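PDB 5E7P: cell division control protein Cdc48 from Mycobacterium smegmatis, which probably binds and hydrolyses ATP as a member of the AAA ATPase family. Local coordinates for residues Q192-V197 against D327-L332. Sequence-based numbering, arbitrary orientation.
Sequences QPNSVV and DVDALL
At the edge of the first ADP site, the type I turn Gln192-Ser195 rests on the loop that follows strand 321-326 of the first AAA domain. Asn194 and Asp329 make the hydrogen bond between the two segments. Asn194 ND2 donates an N-H to Asp329 OD2 over 2.9 Å, with an N-H...O angle of 161°. The carboxylate oxygen is met on its syn side, tilted somewhat out of the carboxylate plane, and Asp329 OD2 lies close to the amide plane of Asn194. The amide and carboxylate planes are 36° apart, and the two side chains cross at about a right angle. Asn194 CG sits between its backbone N and carbonyl carbon (chi1 57°).

Beside this bond the contact is van der Waals packing. Asn194 CB touches Asp327 CB at 3.9 Å, and Ala330 CB lies 3.7 Å from Asn194 O. Asp327 OD2 comes within 3.5 Å of Pro193 O. The turn is braced by Ser195 OG, which accepts from Gln192 N and also bonds to Ala110 O. Pro193 touches the ADP. Asp327 and Asp329 directly after core strand 321-326, with Asp327 about 5 Å from the P-loop Lys276 between side chains, are consistent with the Walker B region of a AAA ATPase.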
ATOM      1  N   GLN A 192       6.217   4.066  -7.735  1.00 28.07           N
ATOM      2  CA  GLN A 192       5.044   3.223  -7.565  1.00 26.01           C
ATOM      3  C   GLN A 192       4.684   2.562  -8.898  1.00 28.91           C
ATOM      4  O   GLN A 192       5.190   2.964  -9.944  1.00 33.47           O
ATOM      5  CB  GLN A 192       3.880   4.069  -7.045  1.00 23.35           C
ATOM      6  CG  GLN A 192       4.150   4.717  -5.702  1.00 23.91           C
ATOM      7  CD  GLN A 192       4.371   3.693  -4.601  1.00 23.37           C
ATOM      8  OE1 GLN A 192       3.686   2.672  -4.546  1.00 23.76           O
ATOM      9  NE2 GLN A 192       5.334   3.960  -3.722  1.00 21.67           N
ATOM     10  N   PRO A 193       3.826   1.528  -8.867  1.00 26.72           N
ATOM     11  CA  PRO A 193       3.396   0.912 -10.127  1.00 26.48           C
ATOM     12  C   PRO A 193       2.686   1.894 -11.064  1.00 30.45           C
ATOM     13  O   PRO A 193       2.755   1.728 -12.279  1.00 31.19           O
ATOM     14  CB  PRO A 193       2.420  -0.166  -9.664  1.00 22.93           C
ATOM     15  CG  PRO A 193       2.894  -0.528  -8.299  1.00 23.41           C
ATOM     16  CD  PRO A 193       3.390   0.748  -7.694  1.00 24.56           C
ATOM     17  N   ASN A 194       2.019   2.899 -10.506  1.00 32.84           N
ATOM     18  CA  ASN A 194       1.353   3.915 -11.319  1.00 31.98           C
ATOM     19  C   ASN A 194       2.265   5.098 -11.644  1.00 30.81           C
ATOM     20  O   ASN A 194       1.811   6.129 -12.135  1.00 31.48           O
ATOM     21  CB  ASN A 194       0.059   4.398 -10.651  1.00 31.08           C
ATOM     22  CG  ASN A 194       0.289   4.956  -9.258  1.00 29.73           C
ATOM     23  OD1 ASN A 194       1.426   5.104  -8.816  1.00 30.79           O
ATOM     24  ND2 ASN A 194      -0.796   5.276  -8.562  1.00 27.48           N
ATOM     25  N   SER A 195       3.553   4.946 -11.359  1.00 29.81           N
ATOM     26  CA  SER A 195       4.532   5.957 -11.724  1.00 31.13           C
ATOM     27  C   SER A 195       5.065   5.659 -13.114  1.00 31.08           C
ATOM     28  O   SER A 195       4.907   4.551 -13.621  1.00 32.89           O
ATOM     29  CB  SER A 195       5.693   5.974 -10.727  1.00 33.18           C
ATOM     30  OG  SER A 195       5.256   6.337  -9.430  1.00 32.65           O
ATOM     31  N   VAL A 196       5.689   6.655 -13.731  1.00 29.36           N
ATOM     32  CA  VAL A 196       6.428   6.428 -14.964  1.00 29.13           C
ATOM     33  C   VAL A 196       7.882   6.848 -14.769  1.00 33.05           C
ATOM     34  O   VAL A 196       8.162   7.922 -14.241  1.00 36.03           O
ATOM     35  CB  VAL A 196       5.787   7.158 -16.174  1.00 53.08           C
ATOM     36  CG1 VAL A 196       5.622   8.648 -15.900  1.00 53.55           C
ATOM     37  CG2 VAL A 196       6.605   6.924 -17.438  1.00 54.71           C
ATOM     38  N   VAL A 197       8.808   5.983 -15.163  1.00 35.60           N
ATOM     39  CA  VAL A 197      10.228   6.289 -15.042  1.00 40.55           C
ATOM     40  C   VAL A 197      10.873   6.298 -16.419  1.00 47.81           C
ATOM     41  O   VAL A 197      11.075   5.246 -17.021  1.00 50.72           O
ATOM     42  CB  VAL A 197      10.950   5.273 -14.141  1.00 37.74           C
ATOM     43  CG1 VAL A 197      12.403   5.678 -13.946  1.00 38.43           C
ATOM     44  CG2 VAL A 197      10.243   5.158 -12.802  1.00 35.10           C
ATOM     45  N   ASP A 327      -3.068   0.644 -14.623  1.00 30.80           N
ATOM     46  CA  ASP A 327      -2.937   1.821 -13.765  1.00 32.85           C
ATOM     47  C   ASP A 327      -3.511   3.075 -14.427  1.00 33.77           C
ATOM     48  O   ASP A 327      -2.796   4.035 -14.725  1.00 33.35           O
ATOM     49  CB  ASP A 327      -1.480   2.017 -13.334  1.00 35.19           C
ATOM     50  CG  ASP A 327      -0.910   0.783 -12.649  1.00 36.47           C
ATOM     51  OD1 ASP A 327      -1.231   0.556 -11.462  1.00 36.02           O
ATOM     52  OD2 ASP A 327      -0.148   0.036 -13.301  1.00 36.31           O
ATOM     53  N   VAL A 328      -4.824   3.043 -14.635  1.00 33.03           N
ATOM     54  CA  VAL A 328      -5.542   4.084 -15.355  1.00 32.64           C
ATOM     55  C   VAL A 328      -5.686   5.362 -14.521  1.00 32.20           C
ATOM     56  O   VAL A 328      -6.071   6.411 -15.037  1.00 33.34           O
ATOM     57  CB  VAL A 328      -6.935   3.564 -15.805  1.00 25.45           C
ATOM     58  CG1 VAL A 328      -7.866   3.426 -14.609  1.00 22.90           C
ATOM     59  CG2 VAL A 328      -7.549   4.463 -16.883  1.00 25.31           C
ATOM     60  N   ASP A 329      -5.360   5.286 -13.235  1.00 30.47           N
ATOM     61  CA  ASP A 329      -5.470   6.464 -12.374  1.00 29.94           C
ATOM     62  C   ASP A 329      -4.431   7.533 -12.722  1.00 28.59           C
ATOM     63  O   ASP A 329      -4.603   8.705 -12.394  1.00 29.56           O
ATOM     64  CB  ASP A 329      -5.394   6.085 -10.892  1.00 30.99           C
ATOM     65  CG  ASP A 329      -4.177   5.243 -10.566  1.00 30.85           C
ATOM     66  OD1 ASP A 329      -3.825   4.361 -11.378  1.00 29.89           O
ATOM     67  OD2 ASP A 329      -3.576   5.465  -9.494  1.00 31.24           O
ATOM     68  N   ALA A 330      -3.358   7.126 -13.391  1.00 27.36           N
ATOM     69  CA  ALA A 330      -2.361   8.070 -13.880  1.00 25.24           C
ATOM     70  C   ALA A 330      -2.843   8.741 -15.165  1.00 28.82           C
ATOM     71  O   ALA A 330      -2.465   9.874 -15.462  1.00 34.70           O
ATOM     72  CB  ALA A 330      -1.038   7.368 -14.115  1.00 23.95           C
ATOM     73  N   LEU A 331      -3.679   8.034 -15.919  1.00 26.90           N
ATOM     74  CA  LEU A 331      -4.246   8.559 -17.158  1.00 27.41           C
ATOM     75  C   LEU A 331      -5.549   9.320 -16.915  1.00 28.01           C
ATOM     76  O   LEU A 331      -5.806  10.342 -17.548  1.00 28.16           O
ATOM     77  CB  LEU A 331      -4.477   7.422 -18.159  1.00 26.11           C
ATOM     78  CG  LEU A 331      -5.270   7.728 -19.433  1.00 26.30           C
ATOM     79  CD1 LEU A 331      -4.546   8.745 -20.299  1.00 26.04           C
ATOM     80  CD2 LEU A 331      -5.538   6.448 -20.217  1.00 25.86           C
ATOM     81  N   LEU A 332      -6.372   8.817 -15.999  1.00 28.17           N
ATOM     82  CA  LEU A 332      -7.632   9.477 -15.661  1.00 29.62           C
ATOM     83  C   LEU A 332      -7.759   9.738 -14.160  1.00 27.79           C
ATOM     84  O   LEU A 332      -8.551   9.090 -13.484  1.00 27.27           O
ATOM     85  CB  LEU A 332      -8.825   8.650 -16.147  1.00 28.52           C
ATOM     86  CG  LEU A 332      -9.039   8.549 -17.658  1.00 29.33           C
ATOM     87  CD1 LEU A 332     -10.167   7.589 -17.975  1.00 25.66           C
ATOM     88  CD2 LEU A 332      -9.334   9.919 -18.244  1.00 30.94           C
TER